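Local atomic coordinates of flap endonuclease 1 (Methanocaldococcus jannaschii, PDB entry 1A76), a protein that cleaves 5'-overhanging flaps and also acts as a 5'-3' exonuclease, using magnesium ions, in DNA replication and repair. Residues Ala25-Asn30 and Val169-Tyr174; Trp77-Glu82 and Ile144-Ala149; Lys163-Ala168 and Asp272-Ser277; Ala181-Arg186 and Leu197-Glu202. All coordinates share one frame; numbering follows the deposited sequence.

Contact 1: Ala25-Asn30 and Val169-Tyr174; sequences AIDGMN and VVSQDY
At the carboxyl ends of the central parallel strands of the PIN-like nuclease core, Ala25-Asp27 runs beside Val169-Val170, and both chains then turn into the metal site. Val170 N donates to Ala25 O (2.9 Å), and Asp27 N donates to Val170 O (2.9 Å). Ile26 and Val170 lie side by side on one sheet face, CG1 to CB 4.0 Å. Beyond the strands the link passes to side chains. Asn30, its CG anti to the backbone N (chi1 -170°), turns its amide across to the loop, where OD1 accepts from Gln172 N at 2.9 Å, the donor standing above the carbonyl plane. Its ND2 lies 3.3 Å from Asp173 OD2 at a poor angle for bonding. An alanine at Asn30 would probably leave Gln172 N without this acceptor and the loop before Asp173 less firmly placed. Asp27 caps the helix it precedes, OD1 accepting from Asn30 N (3.1 Å), while a water joins its OD2 to Ser171 OG. Ser171 OG also accepts from Asp173 N (3.1 Å), an ST turn. Asp27 and Asp173 are predicted ligands of the first and second magnesium, an acidic cluster at strand ends characteristic of the XPG/RAD2 nucleases.

Contact 2: Trp77-Glu82 and Ile144-Ala149; sequences WVFDGE and IPYVEA
Trp77-Phe79 and Tyr146-Glu148 pair as parallel strands through four backbone hydrogen bonds: Trp77 N to Pro145 O, Val147 N to Trp77 O, Phe79 N to Val147 O (2.7 Å) and Ala149 N to Phe79 O. Tyr146 CA adds a close CA-H...O contact to Trp77 O. The aromatic contact lies on the face carrying Trp77, Phe79 and Tyr146. There the Phe79 edge is turned toward the Tyr146 ring face in an offset edge-to-face pair, with centroids 5.7 Å apart and planes at 89°. Phe79 CE2 also comes to 3.7 Å from Tyr146 CB. An alanine at Phe79 would probably leave the Tyr146 ring face without its aromatic edge and open a gap beside Tyr146 CB. Strand 146-148, of the I-domain, is an outermost strand of the mixed sheet and pairs with strand 74-79 of the N-domain. Apolar contacts continue on both faces: Trp77 CD1 meets Ile144 CG2 at 3.8 Å, whereas Val78 CG2 faces Val147 CG2 at 4.3 Å, over helix 153-162. Among the polar groups, Asp80, a predicted magnesium ligand with its CB directed away from segment 144-149, accepts through OD1 from Gly153 N; Glu148 OE1 and Glu82 OE2 share Lys136 NZ in salt bridges.

Contact 3: Lys163-Ala168 and Asp272-Ser277; sequences KGDVWA and DNYSLS
Tyr274 meets Asp165 and Lys163 where a Schellman motif closes helix 153-162, with Gly164 at positive phi, and the loop 272-277 passes alongside. The contact thus joins the turn leading into strand 168-170 to the loop between helices 258-266 and 283-292. The Tyr274 ring is set nearly at right angles to the Asp165 carboxylate, the planes 80° apart, and OD2 of Asp165 lies at the ring edge, in its plane. Tyr274 OH donates a hydrogen bond to Asp165 OD2; the modelled 2.4 Å is shorter than usual, and the exact length is doubtful. CG of Tyr274 stands between its backbone N and carbonyl carbon (chi1 57°), which carries the ring toward the helix end. Lys163 comes to the same hydroxyl tip to tip, its chain bent near its end, with CE 3.3 Å from Tyr274 OH. Its ammonium goes on to Asp272, where NZ bonds OD1 at 2.6 Å as a salt bridge, approaching on the anti side, 26° out of the carboxylate plane. Asp272 OD1 is also bonded to Tyr159 OH. A long salt bridge from Lys163 NZ to Asp165 OD2 (3.6 Å) completes a network in which one lysine lies between two aspartates and would be expected to ease their mutual repulsion. Leu276 CD2 sits close against the backbone, 3.1 Å from Asp165 O, and makes its apolar contact with Val166 CG1 at 4.3 Å.

Contact 4: Ala181-Arg186 and Leu197-Glu202; sequences APRVVR and LIELNE
Val184 and Ile198 form the hydrogen-bonded pair at the middle of a beta hairpin, segments 183-186 and 197-199 running antiparallel at 164°. Val184 N donates to Ile198 O (3.0 Å), and Ile198 N returns the bond to Val184 O (2.9 Å). Packing is tight on both faces. On one, Leu197, its CG anti to the backbone N (chi1 173°), brings CD1 to 3.6 Å from Val185 CG2 and against the Arg183 methylenes. On the other, Ile198 CD1 lies beside Val184 CG1 and meets Arg186 CG at 3.8 Å, at the edge of its guanidinium. At the far end the strand gives way to helix 200-207: Leu200 N donates to Pro182 O (2.9 Å), and Leu200 CB rests 3.4 Å from Ala181 O. A water donates to the same Pro182 O and accepts from Asn201 N, so this partly exposed end is held in part by solvent. Arg183 and Glu199 are also looser, side by side with CG atoms 4.0 Å apart; their charged ends do not meet. Both arginines thus pack their methylenes on the partner strand, while Arg183 NH1 bonds Trp167 O and Arg186 divides its guanidinium between Gln172 O, through NH1, and a salt bridge from NE to Glu196 of the hairpin itself.

In the fold
Contacts 1, 2 and 4 belong to one mixed sheet: contact 1 pairs strands 23-27 and 168-170 near the centre of the chain, contact 2 adds the outermost strand 146-148, and contact 4 is the antiparallel hairpin beyond strand 168-170. Contact 1 is the buried one, and its bonds pass from backbone to side chains and waters at the metal site, to which contact 2 also leads through Asp80; contacts 2 and 4 are partly buried and rest mainly on backbone bonds and apolar packing. Contact 3, at the surface, has no strand pairing and relies on side-chain charges and a tyrosine hydroxyl, with Leu276 packing beside them. It nevertheless touches the others: Ala168 O bonds Ala25 N, Tyr274 packs on Val147, and Trp167 meets Arg183.

Contact 1: Ala25-Asn30 and Val169-Tyr174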
loop_
_atom_site.group_PDB
_atom_site.type_symbol
_atom_site.label_atom_id
_atom_site.label_comp_id
_atom_site.label_asym_id
_atom_site.label_seq_id
_atom_site.Cartn_x
_atom_site.Cartn_y
_atom_site.Cartn_z
ATOM N N ALA A 25 6.128 -8.448 1.567
ATOM C CA ALA A 25 5.224 -8.059 0.494
ATOM C C ALA A 25 5.054 -6.554 0.692
ATOM O O ALA A 25 4.605 -6.108 1.745
ATOM C CB ALA A 25 3.880 -8.776 0.628
ATOM N N ILE A 26 5.446 -5.771 -0.301
ATOM C CA ILE A 26 5.325 -4.325 -0.187
ATOM C C ILE A 26 3.994 -3.785 -0.699
ATOM O O ILE A 26 3.590 -4.084 -1.818
ATOM C CB ILE A 26 6.434 -3.595 -0.965
ATOM C CG1 ILE A 26 7.802 -3.918 -0.369
ATOM C CG2 ILE A 26 6.194 -2.077 -0.894
ATOM C CD1 ILE A 26 8.942 -3.516 -1.248
ATOM N N ASP A 27 3.315 -2.989 0.125
ATOM C CA ASP A 27 2.067 -2.371 -0.303
ATOM C C ASP A 27 2.504 -1.294 -1.303
ATOM O O ASP A 27 2.915 -0.192 -0.916
ATOM C CB ASP A 27 1.341 -1.727 0.876
ATOM C CG ASP A 27 0.042 -1.061 0.457
ATOM O OD1 ASP A 27 -0.049 -0.581 -0.695
ATOM O OD2 ASP A 27 -0.888 -1.017 1.279
ATOM N N GLY A 28 2.428 -1.647 -2.583
ATOM C CA GLY A 28 2.846 -0.773 -3.663
ATOM C C GLY A 28 2.315 0.642 -3.711
ATOM O O GLY A 28 3.091 1.586 -3.774
ATOM N N MET A 29 1.000 0.803 -3.700
ATOM C CA MET A 29 0.429 2.141 -3.766
ATOM C C MET A 29 0.782 2.940 -2.533
ATOM O O MET A 29 1.027 4.130 -2.622
ATOM C CB MET A 29 -1.084 2.074 -3.947
ATOM C CG MET A 29 -1.474 1.441 -5.270
ATOM S SD MET A 29 -0.979 2.457 -6.674
ATOM C CE MET A 29 0.464 1.591 -7.178
ATOM N N ASN A 30 0.818 2.287 -1.380
ATOM C CA ASN A 30 1.165 3.006 -0.170
ATOM C C ASN A 30 2.582 3.534 -0.301
ATOM O O ASN A 30 2.873 4.666 0.089
ATOM C CB ASN A 30 1.082 2.107 1.066
ATOM C CG ASN A 30 1.211 2.903 2.347
ATOM O OD1 ASN A 30 2.293 3.018 2.905
ATOM N ND2 ASN A 30 0.109 3.493 2.796
ATOM N N VAL A 169 4.108 -7.485 5.835
ATOM C CA VAL A 169 3.645 -6.535 4.839
ATOM C C VAL A 169 4.360 -5.222 5.161
ATOM O O VAL A 169 4.405 -4.793 6.315
ATOM C CB VAL A 169 2.108 -6.331 4.938
ATOM C CG1 VAL A 169 1.673 -5.117 4.114
ATOM C CG2 VAL A 169 1.389 -7.598 4.476
ATOM N N VAL A 170 4.957 -4.608 4.152
ATOM C CA VAL A 170 5.626 -3.333 4.341
ATOM C C VAL A 170 4.639 -2.231 3.951
ATOM O O VAL A 170 4.085 -2.232 2.849
ATOM C CB VAL A 170 6.896 -3.247 3.482
ATOM C CG1 VAL A 170 7.430 -1.815 3.471
ATOM C CG2 VAL A 170 7.940 -4.209 4.024
ATOM N N SER A 171 4.393 -1.311 4.877
ATOM C CA SER A 171 3.466 -0.217 4.638
ATOM C C SER A 171 3.544 0.812 5.768
ATOM O O SER A 171 4.067 0.519 6.836
ATOM C CB SER A 171 2.036 -0.760 4.545
ATOM O OG SER A 171 1.109 0.306 4.396
ATOM N N GLN A 172 3.035 2.017 5.525
ATOM C CA GLN A 172 3.038 3.060 6.548
ATOM C C GLN A 172 1.722 3.019 7.324
ATOM O O GLN A 172 1.589 3.627 8.395
ATOM C CB GLN A 172 3.212 4.435 5.906
ATOM C CG GLN A 172 4.600 4.668 5.350
ATOM C CD GLN A 172 5.662 4.529 6.411
ATOM O OE1 GLN A 172 5.765 5.363 7.309
ATOM N NE2 GLN A 172 6.445 3.471 6.329
ATOM N N ASP A 173 0.757 2.290 6.770
ATOM C CA ASP A 173 -0.566 2.146 7.367
ATOM C C ASP A 173 -0.657 0.884 8.224
ATOM O O ASP A 173 0.098 -0.075 8.037
ATOM C CB ASP A 173 -1.632 2.078 6.269
ATOM C CG ASP A 173 -1.873 3.418 5.603
ATOM O OD1 ASP A 173 -1.305 4.434 6.055
ATOM O OD2 ASP A 173 -2.639 3.454 4.623
ATOM N N TYR A 174 -1.600 0.888 9.158
ATOM C CA TYR A 174 -1.801 -0.246 10.053
ATOM C C TYR A 174 -2.901 -1.182 9.531
ATOM O O TYR A 174 -3.058 -2.298 10.009
ATOM C CB TYR A 174 -2.173 0.258 11.455
ATOM C CG TYR A 174 -1.056 0.970 12.184
ATOM C CD1 TYR A 174 -0.066 0.253 12.856
ATOM C CD2 TYR A 174 -0.986 2.365 12.207
ATOM C CE1 TYR A 174 0.967 0.914 13.530
ATOM C CE2 TYR A 174 0.049 3.027 12.881
ATOM C CZ TYR A 174 1.012 2.298 13.535
ATOM O OH TYR A 174 2.030 2.945 14.203
HETATM O O HOH W 1 -1.049 -0.877 3.780
HETATM O O HOH W 2 4.503 0.082 1.231
HETATM O O HOH W 3 0.431 6.202 4.680
#

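Contact 2: Trp77-Glu82 and Ile144-Ala149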
loop_
_atom_site.group_PDB
_atom_site.type_symbol
_atom_site.label_atom_id
_atom_site.label_comp_id
_atom_site.label_asym_id
_atom_site.label_seq_id
_atom_site.Cartn_x
_atom_site.Cartn_y
_atom_site.Cartn_z
ATOM N N TRP A 77 6.613 -6.681 -4.801
ATOM C CA TRP A 77 5.725 -5.534 -4.859
ATOM C C TRP A 77 4.288 -5.938 -5.175
ATOM O O TRP A 77 4.031 -6.745 -6.071
ATOM C CB TRP A 77 6.241 -4.536 -5.905
ATOM C CG TRP A 77 7.428 -3.764 -5.430
ATOM C CD1 TRP A 77 8.702 -4.237 -5.249
ATOM C CD2 TRP A 77 7.454 -2.385 -5.042
ATOM N NE1 TRP A 77 9.510 -3.237 -4.772
ATOM C CE2 TRP A 77 8.774 -2.090 -4.637
ATOM C CE3 TRP A 77 6.487 -1.368 -4.996
ATOM C CZ2 TRP A 77 9.157 -0.816 -4.190
ATOM C CZ3 TRP A 77 6.864 -0.106 -4.551
ATOM C CH2 TRP A 77 8.191 0.161 -4.156
ATOM N N VAL A 78 3.351 -5.375 -4.427
ATOM C CA VAL A 78 1.945 -5.677 -4.631
ATOM C C VAL A 78 1.176 -4.429 -5.028
ATOM O O VAL A 78 1.122 -3.438 -4.287
ATOM C CB VAL A 78 1.313 -6.279 -3.363
ATOM C CG1 VAL A 78 -0.060 -6.812 -3.680
ATOM C CG2 VAL A 78 2.178 -7.395 -2.832
ATOM N N PHE A 79 0.566 -4.485 -6.209
ATOM C CA PHE A 79 -0.194 -3.361 -6.709
ATOM C C PHE A 79 -1.691 -3.616 -6.632
ATOM O O PHE A 79 -2.123 -4.755 -6.464
ATOM C CB PHE A 79 0.266 -3.040 -8.128
ATOM C CG PHE A 79 1.679 -2.523 -8.189
ATOM C CD1 PHE A 79 1.949 -1.163 -7.998
ATOM C CD2 PHE A 79 2.746 -3.394 -8.408
ATOM C CE1 PHE A 79 3.259 -0.678 -8.024
ATOM C CE2 PHE A 79 4.060 -2.926 -8.438
ATOM C CZ PHE A 79 4.320 -1.567 -8.244
ATOM N N ASP A 80 -2.469 -2.544 -6.724
ATOM C CA ASP A 80 -3.924 -2.626 -6.631
ATOM C C ASP A 80 -4.569 -3.183 -7.889
ATOM O O ASP A 80 -5.621 -3.825 -7.830
ATOM C CB ASP A 80 -4.524 -1.233 -6.379
ATOM C CG ASP A 80 -4.411 -0.787 -4.933
ATOM O OD1 ASP A 80 -4.091 -1.613 -4.069
ATOM O OD2 ASP A 80 -4.646 0.404 -4.656
ATOM N N GLY A 81 -3.938 -2.954 -9.034
ATOM C CA GLY A 81 -4.550 -3.395 -10.275
ATOM C C GLY A 81 -5.668 -2.382 -10.451
ATOM O O GLY A 81 -6.852 -2.688 -10.310
ATOM N N GLU A 82 -5.250 -1.151 -10.728
ATOM C CA GLU A 82 -6.120 0.008 -10.900
ATOM C C GLU A 82 -7.248 -0.073 -11.936
ATOM O O GLU A 82 -8.368 0.358 -11.666
ATOM C CB GLU A 82 -5.250 1.233 -11.201
ATOM C CG GLU A 82 -3.763 1.032 -10.884
ATOM C CD GLU A 82 -3.080 0.051 -11.829
ATOM O OE1 GLU A 82 -3.035 0.329 -13.051
ATOM O OE2 GLU A 82 -2.588 -0.994 -11.346
ATOM N N ILE A 144 12.691 -7.438 -10.365
ATOM C CA ILE A 144 11.971 -7.521 -9.091
ATOM C C ILE A 144 10.510 -7.898 -9.362
ATOM O O ILE A 144 9.803 -7.199 -10.085
ATOM C CB ILE A 144 11.979 -6.164 -8.338
ATOM C CG1 ILE A 144 13.411 -5.603 -8.236
ATOM C CG2 ILE A 144 11.324 -6.338 -6.966
ATOM C CD1 ILE A 144 14.417 -6.542 -7.583
ATOM N N PRO A 145 10.028 -8.972 -8.727
ATOM C CA PRO A 145 8.648 -9.423 -8.927
ATOM C C PRO A 145 7.555 -8.574 -8.293
ATOM O O PRO A 145 7.729 -8.014 -7.206
ATOM C CB PRO A 145 8.662 -10.838 -8.359
ATOM C CG PRO A 145 9.679 -10.759 -7.259
ATOM C CD PRO A 145 10.741 -9.818 -7.752
ATOM N N TYR A 146 6.428 -8.484 -8.988
ATOM C CA TYR A 146 5.283 -7.747 -8.487
ATOM C C TYR A 146 4.012 -8.522 -8.765
ATOM O O TYR A 146 3.994 -9.420 -9.599
ATOM C CB TYR A 146 5.194 -6.339 -9.107
ATOM C CG TYR A 146 4.878 -6.246 -10.594
ATOM C CD1 TYR A 146 3.563 -6.345 -11.069
ATOM C CD2 TYR A 146 5.892 -5.985 -11.520
ATOM C CE1 TYR A 146 3.268 -6.182 -12.434
ATOM C CE2 TYR A 146 5.608 -5.821 -12.877
ATOM C CZ TYR A 146 4.301 -5.918 -13.326
ATOM O OH TYR A 146 4.042 -5.745 -14.666
ATOM N N VAL A 147 2.960 -8.193 -8.026
ATOM C CA VAL A 147 1.666 -8.827 -8.195
ATOM C C VAL A 147 0.647 -7.732 -8.407
ATOM O O VAL A 147 0.758 -6.649 -7.841
ATOM C CB VAL A 147 1.206 -9.606 -6.936
ATOM C CG1 VAL A 147 0.246 -10.739 -7.350
ATOM C CG2 VAL A 147 2.381 -10.135 -6.170
ATOM N N GLU A 148 -0.334 -8.005 -9.249
ATOM C CA GLU A 148 -1.406 -7.064 -9.474
ATOM C C GLU A 148 -2.574 -7.764 -8.784
ATOM O O GLU A 148 -3.125 -8.739 -9.289
ATOM C CB GLU A 148 -1.627 -6.879 -10.976
ATOM C CG GLU A 148 -0.312 -6.602 -11.701
ATOM C CD GLU A 148 -0.472 -6.351 -13.186
ATOM O OE1 GLU A 148 -0.653 -5.177 -13.568
ATOM O OE2 GLU A 148 -0.402 -7.325 -13.971
ATOM N N ALA A 149 -2.902 -7.295 -7.587
ATOM C CA ALA A 149 -3.983 -7.883 -6.812
ATOM C C ALA A 149 -5.330 -7.761 -7.519
ATOM O O ALA A 149 -5.525 -6.871 -8.345
ATOM C CB ALA A 149 -4.060 -7.210 -5.439
#

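Contact 3: Lys163-Ala168 and Asp272-Ser277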
loop_
_atom_site.group_PDB
_atom_site.type_symbol
_atom_site.label_atom_id
_atom_site.label_comp_id
_atom_site.label_asym_id
_atom_site.label_seq_id
_atom_site.Cartn_x
_atom_site.Cartn_y
_atom_site.Cartn_z
ATOM N N LYS A 163 -0.226 -16.637 4.568
ATOM C CA LYS A 163 0.163 -17.943 4.025
ATOM C C LYS A 163 1.596 -18.334 4.342
ATOM O O LYS A 163 1.970 -19.491 4.176
ATOM C CB LYS A 163 0.008 -17.963 2.509
ATOM C CG LYS A 163 -1.398 -17.710 2.012
ATOM C CD LYS A 163 -1.597 -18.361 0.658
ATOM C CE LYS A 163 -0.519 -17.954 -0.319
ATOM N NZ LYS A 163 -0.600 -18.764 -1.567
ATOM N N GLY A 164 2.408 -17.373 4.763
ATOM C CA GLY A 164 3.795 -17.683 5.072
ATOM C C GLY A 164 4.747 -17.523 3.902
ATOM O O GLY A 164 5.920 -17.894 3.991
ATOM N N ASP A 165 4.251 -16.977 2.795
ATOM C CA ASP A 165 5.091 -16.768 1.627
ATOM C C ASP A 165 6.053 -15.611 1.896
ATOM O O ASP A 165 7.146 -15.545 1.326
ATOM C CB ASP A 165 4.223 -16.481 0.405
ATOM C CG ASP A 165 3.634 -17.746 -0.194
ATOM O OD1 ASP A 165 3.985 -18.858 0.273
ATOM O OD2 ASP A 165 2.821 -17.630 -1.127
ATOM N N VAL A 166 5.629 -14.693 2.763
ATOM C CA VAL A 166 6.454 -13.555 3.155
ATOM C C VAL A 166 6.286 -13.387 4.657
ATOM O O VAL A 166 5.268 -13.790 5.226
ATOM C CB VAL A 166 6.024 -12.240 2.449
ATOM C CG1 VAL A 166 6.307 -12.335 0.962
ATOM C CG2 VAL A 166 4.544 -11.960 2.715
ATOM N N TRP A 167 7.280 -12.774 5.291
ATOM C CA TRP A 167 7.272 -12.572 6.734
ATOM C C TRP A 167 6.357 -11.441 7.206
ATOM O O TRP A 167 5.780 -11.506 8.295
ATOM C CB TRP A 167 8.692 -12.288 7.198
ATOM C CG TRP A 167 8.862 -12.306 8.680
ATOM C CD1 TRP A 167 8.729 -13.383 9.515
ATOM C CD2 TRP A 167 9.244 -11.204 9.503
ATOM N NE1 TRP A 167 9.009 -13.016 10.815
ATOM C CE2 TRP A 167 9.329 -11.683 10.834
ATOM C CE3 TRP A 167 9.526 -9.853 9.249
ATOM C CZ2 TRP A 167 9.685 -10.859 11.900
ATOM C CZ3 TRP A 167 9.875 -9.042 10.309
ATOM C CH2 TRP A 167 9.953 -9.547 11.621
ATOM N N ALA A 168 6.233 -10.403 6.385
ATOM C CA ALA A 168 5.410 -9.268 6.746
ATOM C C ALA A 168 5.017 -8.412 5.557
ATOM O O ALA A 168 5.518 -8.584 4.427
ATOM C CB ALA A 168 6.150 -8.397 7.779
ATOM N N ASP A 272 -3.217 -16.470 -6.076
ATOM C CA ASP A 272 -2.039 -17.273 -5.788
ATOM C C ASP A 272 -1.090 -17.205 -6.979
ATOM O O ASP A 272 0.019 -17.725 -6.929
ATOM C CB ASP A 272 -2.442 -18.723 -5.533
ATOM C CG ASP A 272 -3.179 -18.896 -4.230
ATOM O OD1 ASP A 272 -2.601 -18.541 -3.187
ATOM O OD2 ASP A 272 -4.330 -19.382 -4.246
ATOM N N ASN A 273 -1.536 -16.550 -8.045
ATOM C CA ASN A 273 -0.733 -16.422 -9.252
ATOM C C ASN A 273 0.349 -15.351 -9.178
ATOM O O ASN A 273 0.157 -14.223 -9.622
ATOM C CB ASN A 273 -1.630 -16.143 -10.457
ATOM C CG ASN A 273 -0.934 -16.423 -11.774
ATOM O OD1 ASN A 273 0.211 -16.880 -11.799
ATOM N ND2 ASN A 273 -1.621 -16.151 -12.879
ATOM N N TYR A 274 1.492 -15.716 -8.615
ATOM C CA TYR A 274 2.616 -14.795 -8.505
ATOM C C TYR A 274 3.860 -15.610 -8.212
ATOM O O TYR A 274 3.777 -16.810 -7.961
ATOM C CB TYR A 274 2.374 -13.773 -7.380
ATOM C CG TYR A 274 2.119 -14.393 -6.022
ATOM C CD1 TYR A 274 3.153 -14.992 -5.301
ATOM C CD2 TYR A 274 0.843 -14.394 -5.465
ATOM C CE1 TYR A 274 2.921 -15.575 -4.062
ATOM C CE2 TYR A 274 0.602 -14.973 -4.227
ATOM C CZ TYR A 274 1.640 -15.561 -3.531
ATOM O OH TYR A 274 1.400 -16.128 -2.303
ATOM N N SER A 275 5.013 -14.960 -8.252
ATOM C CA SER A 275 6.279 -15.620 -7.974
ATOM C C SER A 275 7.163 -14.674 -7.186
ATOM O O SER A 275 7.151 -13.469 -7.408
ATOM C CB SER A 275 6.984 -16.020 -9.274
ATOM O OG SER A 275 8.168 -16.739 -8.998
ATOM N N LEU A 276 7.926 -15.232 -6.259
ATOM C CA LEU A 276 8.823 -14.455 -5.424
ATOM C C LEU A 276 10.232 -14.474 -6.015
ATOM O O LEU A 276 11.152 -13.857 -5.480
ATOM C CB LEU A 276 8.834 -15.045 -4.013
ATOM C CG LEU A 276 7.582 -14.815 -3.159
ATOM C CD1 LEU A 276 6.405 -15.563 -3.759
ATOM C CD2 LEU A 276 7.841 -15.282 -1.734
ATOM N N SER A 277 10.382 -15.177 -7.136
ATOM C CA SER A 277 11.661 -15.307 -7.813
ATOM C C SER A 277 12.182 -13.982 -8.351
ATOM O O SER A 277 11.424 -13.181 -8.892
ATOM C CB SER A 277 11.542 -16.299 -8.978
ATOM O OG SER A 277 11.459 -17.635 -8.517
#

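Contact 4: Ala181-Arg186 and Leu197-Glu202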
loop_
_atom_site.group_PDB
_atom_site.type_symbol
_atom_site.label_atom_id
_atom_site.label_comp_id
_atom_site.label_asym_id
_atom_site.label_seq_id
_atom_site.Cartn_x
_atom_site.Cartn_y
_atom_site.Cartn_z
ATOM N N ALA A 181 -3.128 -9.729 8.490
ATOM C CA ALA A 181 -1.678 -9.783 8.289
ATOM C C ALA A 181 -1.035 -10.077 9.649
ATOM O O ALA A 181 -1.241 -9.337 10.612
ATOM C CB ALA A 181 -1.167 -8.466 7.761
ATOM N N PRO A 182 -0.221 -11.140 9.737
ATOM C CA PRO A 182 0.403 -11.455 11.030
ATOM C C PRO A 182 1.409 -10.398 11.467
ATOM O O PRO A 182 1.572 -10.133 12.654
ATOM C CB PRO A 182 1.064 -12.820 10.801
ATOM C CG PRO A 182 0.576 -13.289 9.468
ATOM C CD PRO A 182 0.200 -12.081 8.685
ATOM N N ARG A 183 2.067 -9.776 10.502
ATOM C CA ARG A 183 3.053 -8.758 10.822
ATOM C C ARG A 183 3.060 -7.634 9.807
ATOM O O ARG A 183 2.895 -7.864 8.614
ATOM C CB ARG A 183 4.450 -9.372 10.852
ATOM C CG ARG A 183 4.852 -10.035 12.142
ATOM C CD ARG A 183 6.176 -10.769 11.951
ATOM N NE ARG A 183 6.087 -12.117 12.494
ATOM C CZ ARG A 183 5.689 -13.182 11.804
ATOM N NH1 ARG A 183 5.354 -13.074 10.527
ATOM N NH2 ARG A 183 5.642 -14.364 12.397
ATOM N N VAL A 184 3.281 -6.420 10.299
ATOM C CA VAL A 184 3.374 -5.233 9.465
ATOM C C VAL A 184 4.663 -4.540 9.904
ATOM O O VAL A 184 4.995 -4.530 11.091
ATOM C CB VAL A 184 2.183 -4.255 9.694
ATOM C CG1 VAL A 184 2.508 -2.888 9.087
ATOM C CG2 VAL A 184 0.912 -4.829 9.070
ATOM N N VAL A 185 5.414 -4.004 8.948
ATOM C CA VAL A 185 6.632 -3.279 9.290
ATOM C C VAL A 185 6.548 -1.915 8.625
ATOM O O VAL A 185 6.406 -1.822 7.407
ATOM C CB VAL A 185 7.896 -3.991 8.803
ATOM C CG1 VAL A 185 9.122 -3.177 9.227
ATOM C CG2 VAL A 185 7.966 -5.403 9.366
ATOM N N ARG A 186 6.609 -0.868 9.442
ATOM C CA ARG A 186 6.534 0.507 8.969
ATOM C C ARG A 186 7.908 1.167 8.981
ATOM O O ARG A 186 8.859 0.632 9.563
ATOM C CB ARG A 186 5.578 1.306 9.845
ATOM C CG ARG A 186 4.209 0.645 10.039
ATOM C CD ARG A 186 3.203 1.696 10.468
ATOM N NE ARG A 186 3.821 2.541 11.474
ATOM C CZ ARG A 186 3.972 3.856 11.396
ATOM N NH1 ARG A 186 3.545 4.532 10.347
ATOM N NH2 ARG A 186 4.595 4.486 12.378
ATOM N N LEU A 197 7.825 -2.676 13.928
ATOM C CA LEU A 197 7.121 -3.925 13.707
ATOM C C LEU A 197 5.874 -4.024 14.579
ATOM O O LEU A 197 5.904 -3.712 15.778
ATOM C CB LEU A 197 8.048 -5.111 14.002
ATOM C CG LEU A 197 7.395 -6.498 13.985
ATOM C CD1 LEU A 197 7.099 -6.904 12.555
ATOM C CD2 LEU A 197 8.305 -7.504 14.660
ATOM N N ILE A 198 4.780 -4.447 13.955
ATOM C CA ILE A 198 3.513 -4.650 14.652
ATOM C C ILE A 198 3.143 -6.112 14.418
ATOM O O ILE A 198 2.994 -6.545 13.272
ATOM C CB ILE A 198 2.361 -3.760 14.097
ATOM C CG1 ILE A 198 2.701 -2.273 14.238
ATOM C CG2 ILE A 198 1.067 -4.045 14.881
ATOM C CD1 ILE A 198 3.105 -1.598 12.944
ATOM N N GLU A 199 3.034 -6.878 15.499
ATOM C CA GLU A 199 2.650 -8.287 15.404
ATOM C C GLU A 199 1.198 -8.397 15.829
ATOM O O GLU A 199 0.872 -8.107 16.976
ATOM C CB GLU A 199 3.512 -9.167 16.325
ATOM C CG GLU A 199 3.593 -10.620 15.863
ATOM C CD GLU A 199 3.981 -11.594 16.969
ATOM O OE1 GLU A 199 4.715 -11.186 17.894
ATOM O OE2 GLU A 199 3.555 -12.772 16.906
ATOM N N LEU A 200 0.337 -8.820 14.908
ATOM C CA LEU A 200 -1.103 -8.947 15.177
ATOM C C LEU A 200 -1.420 -9.774 16.431
ATOM O O LEU A 200 -2.248 -9.375 17.248
ATOM C CB LEU A 200 -1.817 -9.544 13.960
ATOM C CG LEU A 200 -3.359 -9.656 13.977
ATOM C CD1 LEU A 200 -4.012 -8.266 14.095
ATOM C CD2 LEU A 200 -3.839 -10.350 12.699
ATOM N N ASN A 201 -0.759 -10.917 16.581
ATOM C CA ASN A 201 -0.979 -11.759 17.748
ATOM C C ASN A 201 -0.715 -10.975 19.023
ATOM O O ASN A 201 -1.456 -11.097 19.989
ATOM C CB ASN A 201 -0.075 -12.993 17.720
ATOM C CG ASN A 201 -0.529 -14.059 18.698
ATOM O OD1 ASN A 201 -1.643 -14.571 18.595
ATOM N ND2 ASN A 201 0.326 -14.391 19.655
ATOM N N GLU A 202 0.346 -10.177 19.026
ATOM C CA GLU A 202 0.667 -9.380 20.202
ATOM C C GLU A 202 -0.411 -8.332 20.484
ATOM O O GLU A 202 -0.792 -8.127 21.640
ATOM C CB GLU A 202 2.020 -8.691 20.027
ATOM C CG GLU A 202 2.145 -7.381 20.792
ATOM C CD GLU A 202 3.585 -6.937 20.944
ATOM O OE1 GLU A 202 4.232 -6.662 19.914
ATOM O OE2 GLU A 202 4.073 -6.867 22.092
HETATM O O HOH W 4 0.854 -12.115 14.722
#